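PDB 2O2X: D-glycero-beta-D-manno-heptose-1,7-bisphosphate 7-phosphatase from Mesorhizobium loti, which removes the phosphate at C-7 of D-glycero-beta-D-manno-heptose 1,7-bisphosphate, leaving the 1-phosphate, a magnesium-dependent step in nucleotide-sugar biosynthesis. Local coordinates for residues M135-N139 / P140-V144. Residues are numbered along the deposited sequence; the frame is centred on the assembly and turned at random.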
loop_
_atom_site.group_PDB
_atom_site.type_symbol
_atom_site.label_atom_id
_atom_site.label_comp_id
_atom_site.label_asym_id
_atom_site.label_seq_id
_atom_site.Cartn_x
_atom_site.Cartn_y
_atom_site.Cartn_z
HETATM N N MSE A 135 -12.077 6.437 -2.841
HETATM C CA MSE A 135 -11.071 5.375 -2.758
HETATM C C MSE A 135 -9.766 5.728 -3.425
HETATM O O MSE A 135 -8.798 4.980 -3.309
HETATM C CB MSE A 135 -11.574 4.075 -3.363
HETATM C CG MSE A 135 -12.768 3.523 -2.643
HETATM SE SE MSE A 135 -12.405 2.881 -0.837
HETATM C CE MSE A 135 -11.791 1.386 -1.169
ATOM N N ARG A 136 -9.717 6.848 -4.137
ATOM C CA ARG A 136 -8.518 7.216 -4.897
ATOM C C ARG A 136 -7.665 8.115 -4.012
ATOM O O ARG A 136 -8.080 9.205 -3.650
ATOM C CB ARG A 136 -8.848 7.942 -6.193
ATOM C CG ARG A 136 -7.592 8.276 -6.966
ATOM C CD ARG A 136 -7.803 9.254 -8.097
ATOM N NE ARG A 136 -6.536 9.684 -8.672
ATOM C CZ ARG A 136 -5.928 10.835 -8.401
ATOM N NH1 ARG A 136 -6.472 11.738 -7.573
ATOM N NH2 ARG A 136 -4.768 11.100 -9.006
ATOM N N LYS A 137 -6.456 7.672 -3.673
ATOM C CA LYS A 137 -5.495 8.497 -2.908
ATOM C C LYS A 137 -5.267 9.762 -3.725
ATOM O O LYS A 137 -5.118 9.674 -4.937
ATOM C CB LYS A 137 -4.183 7.754 -2.691
ATOM C CG LYS A 137 -4.285 6.435 -1.966
ATOM C CD LYS A 137 -2.934 5.697 -1.903
ATOM C CE LYS A 137 -2.437 5.235 -3.266
ATOM N NZ LYS A 137 -1.065 4.587 -3.203
ATOM N N PRO A 138 -5.196 10.946 -3.066
ATOM C CA PRO A 138 -5.063 11.200 -1.627
ATOM C C PRO A 138 -6.293 11.020 -0.723
ATOM O O PRO A 138 -6.154 11.128 0.505
ATOM C CB PRO A 138 -4.571 12.653 -1.591
ATOM C CG PRO A 138 -5.280 13.260 -2.768
ATOM C CD PRO A 138 -5.155 12.206 -3.837
ATOM N N ASN A 139 -7.469 10.732 -1.267
ATOM C CA ASN A 139 -8.584 10.398 -0.407
ATOM C C ASN A 139 -8.241 9.093 0.346
ATOM O O ASN A 139 -7.524 8.231 -0.188
ATOM C CB ASN A 139 -9.892 10.290 -1.181
ATOM C CG ASN A 139 -10.295 11.599 -1.842
ATOM O OD1 ASN A 139 -10.162 12.663 -1.255
ATOM N ND2 ASN A 139 -10.770 11.520 -3.068
ATOM N N PRO A 140 -8.609 9.007 1.632
ATOM C CA PRO A 140 -8.216 7.895 2.504
ATOM C C PRO A 140 -9.064 6.625 2.442
ATOM O O PRO A 140 -8.865 5.722 3.262
ATOM C CB PRO A 140 -8.346 8.513 3.890
ATOM C CG PRO A 140 -9.500 9.447 3.736
ATOM C CD PRO A 140 -9.320 10.052 2.382
ATOM N N GLY A 141 -9.951 6.518 1.465
ATOM C CA GLY A 141 -10.934 5.433 1.468
ATOM C C GLY A 141 -10.378 4.042 1.576
ATOM O O GLY A 141 -10.938 3.188 2.271
HETATM N N MSE A 142 -9.284 3.776 0.872
HETATM C CA MSE A 142 -8.754 2.393 0.893
HETATM C C MSE A 142 -8.203 2.050 2.275
HETATM O O MSE A 142 -8.245 0.902 2.712
HETATM C CB MSE A 142 -7.653 2.191 -0.169
HETATM C CG MSE A 142 -8.211 2.080 -1.545
HETATM SE SE MSE A 142 -6.874 1.639 -2.894
HETATM C CE MSE A 142 -6.000 3.322 -3.034
ATOM N N LEU A 143 -7.611 3.038 2.956
ATOM C CA LEU A 143 -7.101 2.816 4.305
ATOM C C LEU A 143 -8.267 2.598 5.269
ATOM O O LEU A 143 -8.233 1.698 6.096
ATOM C CB LEU A 143 -6.220 3.988 4.782
ATOM C CG LEU A 143 -4.842 4.168 4.139
ATOM C CD1 LEU A 143 -4.937 4.641 2.703
ATOM C CD2 LEU A 143 -4.016 5.110 4.976
ATOM N N VAL A 144 -9.290 3.432 5.150
ATOM C CA VAL A 144 -10.464 3.326 6.017
ATOM C C VAL A 144 -11.155 1.976 5.790
ATOM O O VAL A 144 -11.531 1.283 6.748
ATOM C CB VAL A 144 -11.413 4.529 5.775
ATOM C CG1 VAL A 144 -12.776 4.324 6.460
ATOM C CG2 VAL A 144 -10.760 5.795 6.229
HETATM O O HOH W 1 -7.636 5.475 -0.750
#
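Met135 and Met142, both selenomethionines, meet where the Arg-Lys-Pro loop of this HAD-type phosphatase turns into helix 141-150. Met135 bends at chi2 and chi3 (-68° and -81°), which carries SE over the backbone of Gly141, 3.4 Å from its C, and sets CE 3.7 Å from CG of Met142. With no CB on Gly141, the end of the Met135 side chain can lie directly on the main chain. Met142 in turn sends CE to 3.7 Å from CG of Lys137, the two side chains crossing at about a right angle; a flexible, unbranched apolar chain suits this buried place against Leu116 and Val78. Lys137 thus offers methylenes to Met142, while its NZ forms salt bridges with Asp37 and Asp166, consistent with a role in steadying the phosphoryl group.

A cis peptide before Pro138 bends the backbone. Hydrogen bonds trace the turn: Asn139 N bonds back to Arg136 O, and Pro140, whose N carries no hydrogen, stands at the N-cap, its O accepting from Val144 N. The Asn139 amide donates through ND2 to His133 O and Asp132 OD1, tying the loop to preceding residues. One water joins loop to helix, donating to Met135 O (2.9 Å) and Asn139 O (2.8 Å) while accepting from Met142 N at 2.9 Å.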